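Local coordinates for vacuolar protein sorting-associated protein 53 (Saccharomyces cerevisiae, PDB 3NS4) that serves in the GARP tethering complex, linking endosome-derived vesicles to the late Golgi through a t-SNARE during retrograde transport, at residues 127-132 with 169-174; 149-154 with 193-198. The protein carries 2 engineered substitutions. One frame throughout, in Å; residues are numbered along the deposited sequence.

Contact 1 (127-132 with 169-174). Engineered in segment 169-174: Met171 (natural residue Leu).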
loop_
_atom_site.group_PDB
_atom_site.type_symbol
_atom_site.label_atom_id
_atom_site.label_comp_id
_atom_site.label_asym_id
_atom_site.label_seq_id
_atom_site.Cartn_x
_atom_site.Cartn_y
_atom_site.Cartn_z
ATOM N N ALA A 127 1.530 -12.748 0.580
ATOM C CA ALA A 127 1.212 -13.702 1.635
ATOM C C ALA A 127 0.198 -14.751 1.196
ATOM O O ALA A 127 -0.744 -14.461 0.454
ATOM C CB ALA A 127 0.710 -12.981 2.850
ATOM N N PRO A 128 0.393 -15.994 1.625
ATOM C CA PRO A 128 -0.642 -16.974 1.259
ATOM C C PRO A 128 -1.927 -16.799 2.098
ATOM O O PRO A 128 -1.893 -16.196 3.206
ATOM C CB PRO A 128 0.015 -18.322 1.569
ATOM C CG PRO A 128 1.130 -18.007 2.535
ATOM C CD PRO A 128 1.571 -16.603 2.276
ATOM N N LEU A 129 -3.046 -17.310 1.567
ATOM C CA LEU A 129 -4.350 -17.270 2.265
ATOM C C LEU A 129 -4.827 -18.677 2.622
ATOM O O LEU A 129 -5.990 -19.015 2.393
ATOM C CB LEU A 129 -5.397 -16.608 1.390
ATOM C CG LEU A 129 -5.151 -15.138 1.147
ATOM C CD1 LEU A 129 -6.031 -14.743 -0.001
ATOM C CD2 LEU A 129 -5.416 -14.321 2.410
ATOM N N ASP A 130 -3.928 -19.494 3.167
ATOM C CA ASP A 130 -4.245 -20.877 3.498
ATOM C C ASP A 130 -4.911 -20.994 4.851
ATOM O O ASP A 130 -5.854 -21.785 5.023
ATOM C CB ASP A 130 -3.003 -21.754 3.382
ATOM C CG ASP A 130 -2.577 -21.959 1.930
ATOM O OD1 ASP A 130 -3.402 -22.482 1.136
ATOM O OD2 ASP A 130 -1.418 -21.617 1.585
ATOM N N SER A 131 -4.431 -20.220 5.820
ATOM C CA SER A 131 -5.109 -20.200 7.107
ATOM C C SER A 131 -5.418 -18.774 7.530
ATOM O O SER A 131 -4.593 -17.882 7.403
ATOM C CB SER A 131 -4.362 -20.980 8.200
ATOM O OG SER A 131 -3.295 -20.244 8.752
ATOM N N ALA A 132 -6.632 -18.575 8.015
ATOM C CA ALA A 132 -7.044 -17.264 8.451
ATOM C C ALA A 132 -6.132 -16.733 9.557
ATOM O O ALA A 132 -5.941 -15.504 9.665
ATOM C CB ALA A 132 -8.484 -17.300 8.913
ATOM N N LYS A 169 -15.657 -14.010 5.530
ATOM C CA LYS A 169 -15.922 -14.198 6.951
ATOM C C LYS A 169 -14.897 -15.130 7.555
ATOM O O LYS A 169 -14.538 -14.965 8.705
ATOM C CB LYS A 169 -17.314 -14.778 7.199
ATOM C CG LYS A 169 -18.435 -13.792 7.056
ATOM C CD LYS A 169 -19.786 -14.425 7.385
ATOM C CE LYS A 169 -20.897 -13.365 7.458
ATOM N NZ LYS A 169 -22.237 -13.931 7.740
ATOM N N LYS A 170 -14.459 -16.117 6.778
ATOM C CA LYS A 170 -13.457 -17.095 7.212
ATOM C C LYS A 170 -12.180 -16.286 7.548
ATOM O O LYS A 170 -11.517 -16.494 8.581
ATOM C CB LYS A 170 -13.245 -18.161 6.084
ATOM C CG LYS A 170 -12.556 -19.538 6.421
ATOM C CD LYS A 170 -10.997 -19.509 6.426
ATOM C CE LYS A 170 -10.347 -20.879 6.799
ATOM N NZ LYS A 170 -8.813 -20.960 6.773
HETATM N N MSE A 171 -11.887 -15.308 6.698
HETATM C CA MSE A 171 -10.689 -14.522 6.849
HETATM C C MSE A 171 -10.836 -13.493 7.934
HETATM O O MSE A 171 -9.929 -13.264 8.739
HETATM C CB MSE A 171 -10.363 -13.827 5.523
HETATM C CG MSE A 171 -9.882 -14.748 4.408
HETATM SE SE MSE A 171 -8.407 -15.959 4.933
HETATM C CE MSE A 171 -7.412 -14.786 6.155
ATOM N N TRP A 172 -12.000 -12.875 7.929
ATOM C CA TRP A 172 -12.304 -11.799 8.815
ATOM C C TRP A 172 -12.396 -12.196 10.273
ATOM O O TRP A 172 -12.016 -11.443 11.170
ATOM C CB TRP A 172 -13.622 -11.192 8.369
ATOM C CG TRP A 172 -14.193 -10.334 9.394
ATOM C CD1 TRP A 172 -15.203 -10.650 10.244
ATOM C CD2 TRP A 172 -13.756 -9.024 9.740
ATOM N NE1 TRP A 172 -15.446 -9.600 11.097
ATOM C CE2 TRP A 172 -14.570 -8.587 10.813
ATOM C CE3 TRP A 172 -12.759 -8.174 9.248
ATOM C CZ2 TRP A 172 -14.429 -7.329 11.401
ATOM C CZ3 TRP A 172 -12.620 -6.920 9.819
ATOM C CH2 TRP A 172 -13.456 -6.506 10.893
ATOM N N SER A 173 -12.936 -13.377 10.512
ATOM C CA SER A 173 -13.113 -13.843 11.859
ATOM C C SER A 173 -11.828 -13.801 12.605
ATOM O O SER A 173 -11.807 -13.366 13.745
ATOM C CB SER A 173 -13.644 -15.275 11.902
ATOM O OG SER A 173 -13.509 -15.816 13.215
ATOM N N ALA A 174 -10.753 -14.266 11.983
ATOM C CA ALA A 174 -9.480 -14.318 12.706
ATOM C C ALA A 174 -9.037 -12.913 13.039
ATOM O O ALA A 174 -8.654 -12.635 14.186
ATOM C CB ALA A 174 -8.420 -15.082 11.943
#

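Contact 2 (149-154 with 193-198)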
loop_
_atom_site.group_PDB
_atom_site.type_symbol
_atom_site.label_atom_id
_atom_site.label_comp_id
_atom_site.label_asym_id
_atom_site.label_seq_id
_atom_site.Cartn_x
_atom_site.Cartn_y
_atom_site.Cartn_z
ATOM N N SER A 149 -10.619 -1.624 9.341
ATOM C CA SER A 149 -11.303 -2.637 8.565
ATOM C C SER A 149 -11.406 -2.313 7.086
ATOM O O SER A 149 -11.377 -3.239 6.266
ATOM C CB SER A 149 -12.688 -2.887 9.129
ATOM O OG SER A 149 -13.437 -1.701 9.047
ATOM N N ALA A 150 -11.550 -1.038 6.722
ATOM C CA ALA A 150 -11.585 -0.713 5.293
ATOM C C ALA A 150 -10.219 -1.042 4.631
ATOM O O ALA A 150 -10.167 -1.653 3.548
ATOM C CB ALA A 150 -11.955 0.725 5.072
ATOM N N VAL A 151 -9.122 -0.672 5.298
ATOM C CA VAL A 151 -7.789 -0.949 4.792
ATOM C C VAL A 151 -7.637 -2.462 4.657
ATOM O O VAL A 151 -7.217 -3.009 3.614
ATOM C CB VAL A 151 -6.725 -0.364 5.750
ATOM C CG1 VAL A 151 -5.350 -0.941 5.506
ATOM C CG2 VAL A 151 -6.676 1.141 5.633
ATOM N N TRP A 152 -8.039 -3.150 5.704
ATOM C CA TRP A 152 -7.919 -4.579 5.698
ATOM C C TRP A 152 -8.589 -5.194 4.488
ATOM O O TRP A 152 -8.075 -6.132 3.862
ATOM C CB TRP A 152 -8.565 -5.092 6.945
ATOM C CG TRP A 152 -8.413 -6.514 7.100
ATOM C CD1 TRP A 152 -7.358 -7.176 7.646
ATOM C CD2 TRP A 152 -9.375 -7.494 6.736
ATOM N NE1 TRP A 152 -7.608 -8.543 7.649
ATOM C CE2 TRP A 152 -8.842 -8.761 7.096
ATOM C CE3 TRP A 152 -10.646 -7.429 6.143
ATOM C CZ2 TRP A 152 -9.525 -9.953 6.864
ATOM C CZ3 TRP A 152 -11.340 -8.615 5.925
ATOM C CH2 TRP A 152 -10.770 -9.864 6.285
ATOM N N SER A 153 -9.718 -4.608 4.137
ATOM C CA SER A 153 -10.543 -5.127 3.092
ATOM C C SER A 153 -10.010 -4.844 1.743
ATOM O O SER A 153 -10.115 -5.677 0.829
ATOM C CB SER A 153 -11.905 -4.495 3.223
ATOM O OG SER A 153 -12.411 -4.780 4.516
ATOM N N PHE A 154 -9.458 -3.653 1.598
ATOM C CA PHE A 154 -8.919 -3.264 0.319
ATOM C C PHE A 154 -7.729 -4.171 0.077
ATOM O O PHE A 154 -7.620 -4.799 -0.988
ATOM C CB PHE A 154 -8.564 -1.796 0.325
ATOM C CG PHE A 154 -8.409 -1.223 -1.035
ATOM C CD1 PHE A 154 -8.915 -1.907 -2.151
ATOM C CD2 PHE A 154 -7.863 0.062 -1.216
ATOM C CE1 PHE A 154 -8.792 -1.367 -3.458
ATOM C CE2 PHE A 154 -7.751 0.609 -2.526
ATOM C CZ PHE A 154 -8.210 -0.107 -3.647
ATOM N N ASP A 193 -4.787 5.340 10.662
ATOM C CA ASP A 193 -3.627 4.929 9.855
ATOM C C ASP A 193 -4.149 4.235 8.604
ATOM O O ASP A 193 -4.846 3.233 8.703
ATOM C CB ASP A 193 -2.719 3.987 10.658
ATOM C CG ASP A 193 -1.444 3.581 9.907
ATOM O OD1 ASP A 193 -0.753 2.678 10.433
ATOM O OD2 ASP A 193 -1.119 4.134 8.817
ATOM N N LEU A 194 -3.824 4.785 7.437
ATOM C CA LEU A 194 -4.275 4.249 6.157
ATOM C C LEU A 194 -3.260 3.332 5.498
ATOM O O LEU A 194 -3.426 2.965 4.330
ATOM C CB LEU A 194 -4.544 5.386 5.185
ATOM C CG LEU A 194 -5.544 6.486 5.523
ATOM C CD1 LEU A 194 -5.457 7.546 4.451
ATOM C CD2 LEU A 194 -6.959 5.975 5.613
ATOM N N PHE A 195 -2.180 3.010 6.208
ATOM C CA PHE A 195 -1.178 2.121 5.658
ATOM C C PHE A 195 -0.678 2.690 4.333
ATOM O O PHE A 195 -0.590 3.895 4.180
ATOM C CB PHE A 195 -1.829 0.758 5.466
ATOM C CG PHE A 195 -0.895 -0.320 5.015
ATOM C CD1 PHE A 195 0.352 -0.496 5.620
ATOM C CD2 PHE A 195 -1.294 -1.226 4.049
ATOM C CE1 PHE A 195 1.221 -1.540 5.223
ATOM C CE2 PHE A 195 -0.450 -2.274 3.646
ATOM C CZ PHE A 195 0.814 -2.428 4.232
ATOM N N ILE A 196 -0.417 1.823 3.363
ATOM C CA ILE A 196 0.081 2.217 2.055
ATOM C C ILE A 196 -0.864 3.183 1.302
ATOM O O ILE A 196 -0.458 3.851 0.358
ATOM C CB ILE A 196 0.313 0.945 1.205
ATOM C CG1 ILE A 196 1.307 1.207 0.089
ATOM C CG2 ILE A 196 -1.008 0.403 0.634
ATOM C CD1 ILE A 196 2.703 1.540 0.537
ATOM N N PHE A 197 -2.123 3.255 1.718
ATOM C CA PHE A 197 -3.083 4.086 1.020
ATOM C C PHE A 197 -2.907 5.534 1.390
ATOM O O PHE A 197 -3.636 6.405 0.929
ATOM C CB PHE A 197 -4.478 3.569 1.279
ATOM C CG PHE A 197 -4.610 2.108 0.987
ATOM C CD1 PHE A 197 -4.538 1.632 -0.327
ATOM C CD2 PHE A 197 -4.790 1.187 2.015
ATOM C CE1 PHE A 197 -4.646 0.264 -0.607
ATOM C CE2 PHE A 197 -4.926 -0.204 1.741
ATOM C CZ PHE A 197 -4.838 -0.651 0.424
ATOM N N LYS A 198 -1.919 5.771 2.244
ATOM C CA LYS A 198 -1.512 7.110 2.614
ATOM C C LYS A 198 -1.210 7.815 1.269
ATOM O O LYS A 198 -1.367 9.032 1.104
ATOM C CB LYS A 198 -0.228 7.046 3.499
ATOM C CG LYS A 198 0.442 8.359 3.515
ATOM C CD LYS A 198 1.606 8.563 4.435
ATOM C CE LYS A 198 1.992 10.075 4.271
ATOM N NZ LYS A 198 2.445 10.747 5.533
#

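Contact 1 (127-132 with 169-174)
Met171, an engineered residue present as selenomethionine where the natural sequence has leucine, sets CG anti to its carbonyl carbon (chi1 -70°) and then bends at chi2 and again at chi3, so that SE and CE curl out from helix 165-178 toward the loop 127-132. Lys170 starts the other way, with CG anti to the backbone N (chi1 -162°); after one bend at chi2 its chain runs extended, alongside Ala132, to the loop at Asp130 and Ser131. Between these two arms sits Ala132, the first residue of helix 132-142, with its methyl directed at the partner helix. Ala132 CB abuts the carbonyl oxygen Lys170 O at 3.2 Å and meets the methyl Ala174 CB, one turn further on, at 3.8 Å. From helix 165-178 the terminal methyl Met171 CE reaches Ala132 CA at 3.4 Å, while Leu129 CD2 lies 4.2 Å from Met171 SE. Tyr135 of helix 132-142 also touches both Leu129 and Met171, and Leu129 packs further on Leu156 of helix 149-159. At the exposed margin Lys170 NZ comes within 3.5 Å of Asp130 O without making a hydrogen bond. Ser131, whose CB points away from helix 165-178, holds the N-cap position, and its OG bonds Asp134 N, fixing the start of the helix. The junction thus rests on apolar contact around a small alanine, which lets the backbones close to 4.8 Å between Ala132 CA and Met171 CA, while the lysine ammonium, beside Ala132 N at the positive end of helix 132-142, is probably disfavoured there, though Asp130 O may partly offset this.

Contact 2 (149-154 with 193-198)
An apolar seam in the helical C-terminal part of Vps53 joins the first turns of helix 149-159 to the connection leading into helix 201-212. Val151 points into this connection and divides its methyls: CG1, anti to the backbone N, reaches the edge of the Phe197 ring close to its plane, 3.9 Å from CE2, and touches Phe195 CB, whereas CG2 lies against the backbone at Leu194 O. One turn along, Phe154 lays CD2 over a face of Phe197, 3.3 Å from CE1; the two rings are nearly parallel, at 23°, but slid so far apart that they barely overlap. Ile196 CG2 sits over the centre of the opposite face, 3.7 Å above the plane. Replacing Phe197 by an alanine would remove the ring that Val151 and Phe154 both touch, and would probably loosen the hold of the connection on the helix. The Asx turn, Phe195 N bonding Asp193 OD2 at 3.0 Å from above the carboxylate plane, and the bond Phe197 N to Leu194 O help shape the loop. Ile44 of helix 20-47 touches both Phe154 and Phe197. The arrangement is that of a helical bundle, its connection held to the helix by buried aromatic and aliphatic side chains.

The segments alternate along the chain, in the order 127-132, 149-154, 169-174 and 193-198, so the two contacts cross along the chain. Their centres lie about 17 Å apart, with contact 2 closer to the centre of the chain and contact 1 further out. Consecutive helices 149-159 and 165-178 connect them directly: Trp152 CH2 packs on Trp172 CA at 3.5 Å, and the two indole rings meet edge-to-face. Contact 1 ties the loop after helix 102-125 to helix 165-178, and contact 2 ties helix 149-159 to the connection before helix 201-212. Together they join neighbouring helices and connections of this C-terminal fragment, a helical bundle whose structure suggests that GARP resembles a family of tethering complexes.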